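Local structure of 3-hydroxyacyl-CoA dehydrogenase (Brucella suis, 4O5O) at residues 15-20 against 127-132; 27-32 against 90-95; 151-156 against 177-182. The protein probably catalyses the NAD-dependent, reversible oxidation of 3-hydroxyacyl-CoA thioesters to 3-oxoacyl-CoA. All blocks are in the same frame, centred on the assembly; numbering follows the deposited sequence.

Overall arrangement
All three contacts pack a helix on one parallel sheet of the Rossmann type, whose central strands 15-19, 90-93 and 149-154 are neighbours in that order. Interaction 1 sets helix 112-137 against strand 15-19, and interaction 2 sets helix 24-35 against strand 90-93; their centres are about 9 Å apart. Interaction 3, where helix 167-187 meets strand 149-154, is centred about 13 Å from interaction 1 and about 15 Å from interaction 2. Along the chain, both segments of interaction 2 fall between those of interaction 1, and interaction 3 follows. Together they join helices to the core of a dinucleotide-binding fold, with interactions 1 and 3 also touching a second subunit.

Interaction 1 of 3, residues 15-20 against 127-132; sequences VFLITG and FNMLRL
Thr19 OG1 is gripped by two backbone N-H groups, those of Cys94 and Ala95 just past strand 90-93, while the methyl of the same residue packs on Met129 of the helix. With chi1 at 73°, OG1 sits between the backbone N and the carbonyl carbon, which turns CG2 to the helix side. Thr19 CG2 lies 4.0 Å from Met129 CG, and the two side chains slide past each other in opposite directions. Bends at both chi2 and chi3 fold Met129 into a hook. Its terminal methyl thereby swings back to the strand, where Met129 CE stands 4.1 Å from Leu17 CD2. Leu17 crosses the methionine at about a right angle. One side chain of the helix thus spans two residues on the same face of the strand, by van der Waals contact alone.

Next to Met129 the helix carries a polar pair. Asn128 OD1 takes two hydrogen bonds from the side of the Arg131 guanidinium, from NE at 3.0 Å and from NH2 at 2.8 Å. The oxygen lies in the guanidinium plane; NE meets a lone pair of OD1 in the carbonyl plane, whereas NH2 approaches almost in line with the C=O bond. This double grip holds the arginine against rotation, and the positive charge probably polarises the amide. Arg131 NH2 also makes a salt bridge with Asp71, and NH1 bonds to His110 O of the second subunit.

The order Thr-Gly-x3-Gly-x-Gly starting at Thr19 is consistent with the glycine-rich cofactor turn of short-chain dehydrogenases. The contact lies in the buried layer between the sheet and helix 112-137, with Met129 also touching Leu43 of strand 39-44 and Leu17 meeting Ile78 of helix 71-85.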
loop_
_atom_site.group_PDB
_atom_site.type_symbol
_atom_site.label_atom_id
_atom_site.label_comp_id
_atom_site.label_asym_id
_atom_site.label_seq_id
_atom_site.Cartn_x
_atom_site.Cartn_y
_atom_site.Cartn_z
ATOM N N VAL B 15 -32.781 2.735 -5.966
ATOM C CA VAL B 15 -33.014 3.101 -4.600
ATOM C C VAL B 15 -31.686 3.069 -3.848
ATOM O O VAL B 15 -30.983 2.020 -3.816
ATOM C CB VAL B 15 -34.027 2.167 -3.956
ATOM C CG1 VAL B 15 -34.247 2.555 -2.505
ATOM C CG2 VAL B 15 -35.339 2.180 -4.730
ATOM N N PHE B 16 -31.331 4.218 -3.267
ATOM C CA PHE B 16 -30.136 4.359 -2.407
ATOM C C PHE B 16 -30.539 4.308 -0.946
ATOM O O PHE B 16 -31.536 4.924 -0.536
ATOM C CB PHE B 16 -29.459 5.711 -2.620
ATOM C CG PHE B 16 -28.616 5.831 -3.868
ATOM C CD1 PHE B 16 -29.168 5.682 -5.132
ATOM C CD2 PHE B 16 -27.279 6.159 -3.771
ATOM C CE1 PHE B 16 -28.400 5.833 -6.269
ATOM C CE2 PHE B 16 -26.501 6.326 -4.914
ATOM C CZ PHE B 16 -27.060 6.137 -6.158
ATOM N N LEU B 17 -29.771 3.566 -0.175
ATOM C CA LEU B 17 -29.830 3.564 1.280
ATOM C C LEU B 17 -28.556 4.279 1.705
ATOM O O LEU B 17 -27.478 3.844 1.292
ATOM C CB LEU B 17 -29.850 2.119 1.792
ATOM C CG LEU B 17 -30.271 1.856 3.221
ATOM C CD1 LEU B 17 -31.625 2.496 3.471
ATOM C CD2 LEU B 17 -30.336 0.370 3.497
ATOM N N ILE B 18 -28.654 5.362 2.477
ATOM C CA ILE B 18 -27.481 6.167 2.815
ATOM C C ILE B 18 -27.424 6.405 4.308
ATOM O O ILE B 18 -28.403 6.895 4.897
ATOM C CB ILE B 18 -27.515 7.523 2.088
ATOM C CG1 ILE B 18 -27.590 7.303 0.580
ATOM C CG2 ILE B 18 -26.283 8.340 2.448
ATOM C CD1 ILE B 18 -27.949 8.523 -0.212
ATOM N N THR B 19 -26.287 6.071 4.931
ATOM C CA THR B 19 -26.151 6.297 6.352
ATOM C C THR B 19 -25.408 7.605 6.617
ATOM O O THR B 19 -24.736 8.158 5.726
ATOM C CB THR B 19 -25.438 5.139 7.081
ATOM O OG1 THR B 19 -24.048 5.168 6.750
ATOM C CG2 THR B 19 -26.020 3.812 6.710
ATOM N N GLY B 20 -25.550 8.142 7.834
ATOM C CA GLY B 20 -25.046 9.485 8.105
ATOM C C GLY B 20 -25.670 10.559 7.224
ATOM O O GLY B 20 -25.064 11.579 6.972
ATOM N N PHE B 127 -20.283 -2.659 8.649
ATOM C CA PHE B 127 -20.469 -4.074 8.372
ATOM C C PHE B 127 -21.930 -4.477 8.546
ATOM O O PHE B 127 -22.489 -5.248 7.710
ATOM C CB PHE B 127 -19.595 -4.958 9.248
ATOM C CG PHE B 127 -19.778 -6.411 8.936
ATOM C CD1 PHE B 127 -19.217 -6.937 7.783
ATOM C CD2 PHE B 127 -20.550 -7.230 9.733
ATOM C CE1 PHE B 127 -19.407 -8.248 7.437
ATOM C CE2 PHE B 127 -20.729 -8.561 9.409
ATOM C CZ PHE B 127 -20.157 -9.066 8.254
ATOM N N ASN B 128 -22.560 -3.995 9.616
ATOM C CA ASN B 128 -23.949 -4.336 9.865
ATOM C C ASN B 128 -24.835 -3.912 8.703
ATOM O O ASN B 128 -25.654 -4.697 8.197
ATOM C CB ASN B 128 -24.427 -3.666 11.152
ATOM C CG ASN B 128 -25.824 -4.104 11.543
ATOM O OD1 ASN B 128 -26.158 -5.291 11.456
ATOM N ND2 ASN B 128 -26.651 -3.143 11.962
ATOM N N MET B 129 -24.680 -2.684 8.234
ATOM C CA MET B 129 -25.517 -2.252 7.125
ATOM C C MET B 129 -25.152 -2.983 5.827
ATOM O O MET B 129 -26.036 -3.287 5.031
ATOM C CB MET B 129 -25.434 -0.725 6.955
ATOM C CG MET B 129 -26.019 0.043 8.143
ATOM S SD MET B 129 -27.666 -0.437 8.640
ATOM C CE MET B 129 -28.553 -0.379 7.083
ATOM N N LEU B 130 -23.860 -3.267 5.591
ATOM C CA LEU B 130 -23.510 -3.950 4.357
ATOM C C LEU B 130 -24.049 -5.379 4.293
ATOM O O LEU B 130 -24.537 -5.799 3.249
ATOM C CB LEU B 130 -22.015 -3.869 4.087
ATOM C CG LEU B 130 -21.020 -4.857 4.612
ATOM C CD1 LEU B 130 -21.063 -6.197 3.869
ATOM C CD2 LEU B 130 -19.656 -4.223 4.449
ATOM N N ARG B 131 -24.048 -6.097 5.415
ATOM C CA ARG B 131 -24.513 -7.487 5.396
ATOM C C ARG B 131 -26.017 -7.526 5.093
ATOM O O ARG B 131 -26.506 -8.368 4.316
ATOM C CB ARG B 131 -24.140 -8.219 6.690
ATOM C CG ARG B 131 -24.997 -7.882 7.895
ATOM C CD ARG B 131 -24.463 -8.361 9.237
ATOM N NE ARG B 131 -25.418 -7.881 10.237
ATOM C CZ ARG B 131 -26.472 -8.534 10.701
ATOM N NH1 ARG B 131 -26.628 -9.830 10.471
ATOM N NH2 ARG B 131 -27.324 -7.867 11.462
ATOM N N LEU B 132 -26.749 -6.595 5.695
ATOM C CA LEU B 132 -28.199 -6.567 5.521
ATOM C C LEU B 132 -28.605 -6.019 4.129
ATOM O O LEU B 132 -29.555 -6.515 3.489
ATOM C CB LEU B 132 -28.851 -5.741 6.650
ATOM C CG LEU B 132 -28.617 -6.310 8.045
ATOM C CD1 LEU B 132 -29.134 -5.314 9.072
ATOM C CD2 LEU B 132 -29.275 -7.688 8.216
#

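Interaction 2 of 3, residues 27-32 against 90-95; sequences AAVSKM and VLVNCA
Val29 faces Val92 tip to tip across the gap between helix and strand, with Val29 CG1 and Val92 CG2 4.0 Å apart. The second branch of the helix valine meets two groups. Val29 CG2 comes to 4.3 Å from Cys94 SG and to 4.4 Å from Val92 CG1. Paired methyls therefore oppose each other across the contact, with the thiol beside them extending the surface that the helix residue touches. Within the same layer, Cys94 SG lies 3.7 Å from Val92 CG1, one side chain resting on the other.

The torsions set this arrangement. On the helix CG1 is anti to the backbone N, chi1 180°, and CG2 is anti to the carbonyl carbon, which spreads the two methyls over the strand instead of aiming one alone at it. Cys94 places SG anti to its carbonyl carbon, chi1 -60°, tilting the sulfur back over Val92.

Further out, the regular helix fixes the position of Val29: Lys31 N bonds to Ala27 O at 3.0 Å, and Met32 N to Ala28 O at 3.0 Å. Tyr234 of helix 231-243 touches both Val29 and Cys94, so a second helix borders the same patch. On the strand side, Asn93 O accepts a hydrogen bond from Thr154 OG1 of the neighbouring strand, which ties down the chain between Val92 and Cys94.

Asn93, Cys94 and Ala95 begin the Asn-x-Ala-Gly sequence found at this point of the fold in short-chain dehydrogenases, and Ala27 belongs to a glycine-rich pattern consistent with dinucleotide binding. No hydrogen bond spans the two segments, so what joins them is apolar packing of valine methyls and a thiol.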
loop_
_atom_site.group_PDB
_atom_site.type_symbol
_atom_site.label_atom_id
_atom_site.label_comp_id
_atom_site.label_asym_id
_atom_site.label_seq_id
_atom_site.Cartn_x
_atom_site.Cartn_y
_atom_site.Cartn_z
ATOM N N ALA B 27 -25.437 13.561 3.511
ATOM C CA ALA B 27 -26.423 14.531 2.988
ATOM C C ALA B 27 -26.125 14.873 1.520
ATOM O O ALA B 27 -27.042 14.985 0.686
ATOM C CB ALA B 27 -26.463 15.794 3.830
ATOM N N ALA B 28 -24.846 14.993 1.184
ATOM C CA ALA B 28 -24.452 15.326 -0.184
ATOM C C ALA B 28 -24.759 14.171 -1.133
ATOM O O ALA B 28 -25.210 14.375 -2.264
ATOM C CB ALA B 28 -22.989 15.699 -0.238
ATOM N N VAL B 29 -24.533 12.938 -0.683
ATOM C CA VAL B 29 -24.882 11.778 -1.500
ATOM C C VAL B 29 -26.391 11.743 -1.723
ATOM O O VAL B 29 -26.849 11.472 -2.839
ATOM C CB VAL B 29 -24.374 10.449 -0.893
ATOM C CG1 VAL B 29 -24.771 9.274 -1.778
ATOM C CG2 VAL B 29 -22.867 10.487 -0.770
ATOM N N SER B 30 -27.164 12.032 -0.690
ATOM C CA SER B 30 -28.611 11.985 -0.788
ATOM C C SER B 30 -29.102 13.020 -1.815
ATOM O O SER B 30 -29.969 12.739 -2.634
ATOM C CB SER B 30 -29.221 12.259 0.595
ATOM O OG SER B 30 -28.849 11.274 1.548
ATOM N N LYS B 31 -28.516 14.215 -1.780
ATOM C CA LYS B 31 -28.900 15.301 -2.724
ATOM C C LYS B 31 -28.530 14.892 -4.158
ATOM O O LYS B 31 -29.328 15.036 -5.095
ATOM C CB LYS B 31 -28.239 16.619 -2.320
ATOM C CG LYS B 31 -28.540 17.808 -3.216
ATOM C CD LYS B 31 -27.873 19.101 -2.736
ATOM C CE LYS B 31 -28.155 20.277 -3.690
ATOM N NZ LYS B 31 -27.655 21.593 -3.195
ATOM N N MET B 32 -27.312 14.384 -4.336
ATOM C CA MET B 32 -26.860 13.921 -5.640
ATOM C C MET B 32 -27.802 12.858 -6.215
ATOM O O MET B 32 -28.219 12.938 -7.381
ATOM C CB MET B 32 -25.446 13.349 -5.507
ATOM C CG MET B 32 -24.855 12.724 -6.763
ATOM S SD MET B 32 -25.397 11.055 -7.159
ATOM C CE MET B 32 -24.760 10.131 -5.778
ATOM N N VAL B 90 -28.399 0.511 -4.064
ATOM C CA VAL B 90 -27.103 1.041 -3.671
ATOM C C VAL B 90 -27.126 1.313 -2.179
ATOM O O VAL B 90 -28.101 1.882 -1.663
ATOM C CB VAL B 90 -26.761 2.367 -4.405
ATOM C CG1 VAL B 90 -25.401 2.880 -3.946
ATOM C CG2 VAL B 90 -26.795 2.182 -5.919
ATOM N N LEU B 91 -26.074 0.896 -1.477
ATOM C CA LEU B 91 -25.849 1.324 -0.082
ATOM C C LEU B 91 -24.612 2.195 -0.057
ATOM O O LEU B 91 -23.575 1.811 -0.601
ATOM C CB LEU B 91 -25.595 0.103 0.824
ATOM C CG LEU B 91 -25.123 0.448 2.242
ATOM C CD1 LEU B 91 -26.153 1.202 3.068
ATOM C CD2 LEU B 91 -24.689 -0.795 2.991
ATOM N N VAL B 92 -24.704 3.344 0.603
ATOM C CA VAL B 92 -23.545 4.171 0.847
ATOM C C VAL B 92 -23.454 4.388 2.356
ATOM O O VAL B 92 -24.309 5.026 2.965
ATOM C CB VAL B 92 -23.614 5.527 0.109
ATOM C CG1 VAL B 92 -22.256 6.201 0.177
ATOM C CG2 VAL B 92 -24.107 5.341 -1.335
ATOM N N ASN B 93 -22.375 3.845 2.929
ATOM C CA ASN B 93 -22.096 3.961 4.347
ATOM C C ASN B 93 -21.253 5.227 4.560
ATOM O O ASN B 93 -20.084 5.223 4.212
ATOM C CB ASN B 93 -21.316 2.740 4.853
ATOM C CG ASN B 93 -22.189 1.531 5.122
ATOM O OD1 ASN B 93 -23.108 1.584 5.928
ATOM N ND2 ASN B 93 -21.811 0.395 4.552
ATOM N N CYS B 94 -21.853 6.294 5.082
ATOM C CA CYS B 94 -21.158 7.540 5.425
ATOM C C CYS B 94 -21.119 7.820 6.914
ATOM O O CYS B 94 -20.323 8.675 7.330
ATOM C CB CYS B 94 -21.812 8.717 4.689
ATOM S SG CYS B 94 -21.791 8.578 2.909
ATOM N N ALA B 95 -21.919 7.115 7.713
ATOM C CA ALA B 95 -21.929 7.339 9.159
ATOM C C ALA B 95 -20.568 7.112 9.780
ATOM O O ALA B 95 -19.963 6.073 9.599
ATOM C CB ALA B 95 -22.931 6.425 9.859
#

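Interaction 3 of 3, residues 151-156 against 177-182; sequences IINTAS and AAMTLP
Ala177 meets Ala155 methyl to methyl, with Ala177 CB 4.3 Å from Ala155 CB. Two such small side chains let the backbones come close: Ala177 CA and Ala155 CA are 5.9 Å apart. Met179 follows, its CE methyl above the plane of the Asn153 amide and out past the nitrogen, 4.4 Å from Asn153 ND2, a loose contact; Ala171 of the second subunit packs on the methionine. Thr180 turns back on its own helix. OG1 donates to Ala177 O at 2.8 Å from 36° above the carbonyl plane, and Thr180 N reaches that oxygen from the same face. A water completes the link to the strand, accepting from Asn153 ND2 at 2.8 Å and donating to Thr180 OG1 at 3.0 Å.

Beyond the strand, Ser156 caps the backbone N of Ala158 and touches Tyr169 and Lys173, which match the family's Tyr-x-x-x-Lys pattern. Asn153 OD1 is bonded to Asn93 ND2 and one N-H of Asn153 ND2 to the water, which together fix which way round this buried amide sits; between residues 151-156 and 177-182 the polar tie runs through this water.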
loop_
_atom_site.group_PDB
_atom_site.type_symbol
_atom_site.label_atom_id
_atom_site.label_comp_id
_atom_site.label_asym_id
_atom_site.label_seq_id
_atom_site.Cartn_x
_atom_site.Cartn_y
_atom_site.Cartn_z
ATOM N N ILE B 151 -22.274 -1.513 -3.152
ATOM C CA ILE B 151 -22.057 -1.090 -1.772
ATOM C C ILE B 151 -20.814 -0.243 -1.741
ATOM O O ILE B 151 -19.752 -0.674 -2.210
ATOM C CB ILE B 151 -21.881 -2.299 -0.832
ATOM C CG1 ILE B 151 -23.201 -3.080 -0.801
ATOM C CG2 ILE B 151 -21.465 -1.840 0.572
ATOM C CD1 ILE B 151 -23.118 -4.427 -0.130
ATOM N N ILE B 152 -20.945 0.977 -1.212
ATOM C CA ILE B 152 -19.820 1.904 -1.144
ATOM C C ILE B 152 -19.628 2.335 0.296
ATOM O O ILE B 152 -20.549 2.845 0.936
ATOM C CB ILE B 152 -20.068 3.159 -2.029
ATOM C CG1 ILE B 152 -20.214 2.734 -3.497
ATOM C CG2 ILE B 152 -18.928 4.176 -1.877
ATOM C CD1 ILE B 152 -20.812 3.755 -4.402
ATOM N N ASN B 153 -18.434 2.073 0.805
ATOM C CA ASN B 153 -18.075 2.380 2.179
ATOM C C ASN B 153 -17.151 3.572 2.233
ATOM O O ASN B 153 -16.509 3.925 1.235
ATOM C CB ASN B 153 -17.399 1.170 2.828
ATOM C CG ASN B 153 -18.343 -0.053 2.911
ATOM O OD1 ASN B 153 -19.517 0.113 3.003
ATOM N ND2 ASN B 153 -17.808 -1.241 2.995
ATOM N N THR B 154 -17.082 4.193 3.400
ATOM C CA THR B 154 -16.231 5.360 3.587
ATOM C C THR B 154 -15.137 4.994 4.595
ATOM O O THR B 154 -15.427 4.695 5.750
ATOM C CB THR B 154 -17.051 6.550 4.099
ATOM O OG1 THR B 154 -18.139 6.794 3.194
ATOM C CG2 THR B 154 -16.196 7.814 4.186
ATOM N N ALA B 155 -13.887 5.018 4.143
ATOM C CA ALA B 155 -12.735 4.891 5.028
ATOM C C ALA B 155 -12.267 6.294 5.360
ATOM O O ALA B 155 -13.100 7.133 5.746
ATOM C CB ALA B 155 -11.666 4.010 4.408
ATOM N N SER B 156 -10.980 6.583 5.190
ATOM C CA SER B 156 -10.414 7.915 5.444
ATOM C C SER B 156 -8.956 7.826 5.052
ATOM O O SER B 156 -8.345 6.756 5.152
ATOM C CB SER B 156 -10.462 8.264 6.945
ATOM O OG SER B 156 -9.746 9.475 7.240
ATOM N N ALA B 177 -11.377 -0.320 5.173
ATOM C CA ALA B 177 -10.619 -0.457 3.946
ATOM C C ALA B 177 -10.268 -1.923 3.654
ATOM O O ALA B 177 -10.452 -2.419 2.534
ATOM C CB ALA B 177 -9.366 0.401 3.973
ATOM N N ALA B 178 -9.790 -2.634 4.675
ATOM C CA ALA B 178 -9.302 -4.022 4.513
ATOM C C ALA B 178 -10.401 -5.020 4.205
ATOM O O ALA B 178 -10.127 -6.055 3.642
ATOM C CB ALA B 178 -8.492 -4.468 5.726
ATOM N N MET B 179 -11.624 -4.736 4.647
ATOM C CA MET B 179 -12.796 -5.543 4.362
ATOM C C MET B 179 -13.184 -5.558 2.892
ATOM O O MET B 179 -13.920 -6.450 2.454
ATOM C CB MET B 179 -14.060 -4.970 5.063
ATOM C CG MET B 179 -14.179 -5.181 6.508
ATOM S SD MET B 179 -15.923 -5.119 6.882
ATOM C CE MET B 179 -16.530 -3.449 6.616
ATOM N N THR B 180 -12.824 -4.501 2.168
ATOM C CA THR B 180 -13.397 -4.287 0.842
ATOM C C THR B 180 -13.178 -5.554 -0.016
ATOM O O THR B 180 -14.104 -6.038 -0.675
ATOM C CB THR B 180 -12.796 -3.058 0.166
ATOM O OG1 THR B 180 -12.795 -1.959 1.062
ATOM C CG2 THR B 180 -13.557 -2.690 -1.080
ATOM N N LEU B 181 -11.942 -6.042 -0.076
ATOM C CA LEU B 181 -11.619 -7.192 -0.926
ATOM C C LEU B 181 -12.328 -8.500 -0.589
ATOM O O LEU B 181 -12.958 -9.072 -1.481
ATOM C CB LEU B 181 -10.109 -7.367 -1.041
ATOM C CG LEU B 181 -9.650 -8.490 -1.956
ATOM C CD1 LEU B 181 -10.071 -8.216 -3.407
ATOM C CD2 LEU B 181 -8.146 -8.681 -1.794
ATOM N N PRO B 182 -12.264 -8.990 0.658
ATOM C CA PRO B 182 -12.945 -10.235 0.940
ATOM C C PRO B 182 -14.445 -10.144 0.732
ATOM O O PRO B 182 -15.069 -11.134 0.331
ATOM C CB PRO B 182 -12.608 -10.508 2.425
ATOM C CG PRO B 182 -12.109 -9.196 2.980
ATOM C CD PRO B 182 -11.433 -8.550 1.792
HETATM O O HOH W 1 -15.151 -1.976 2.851
#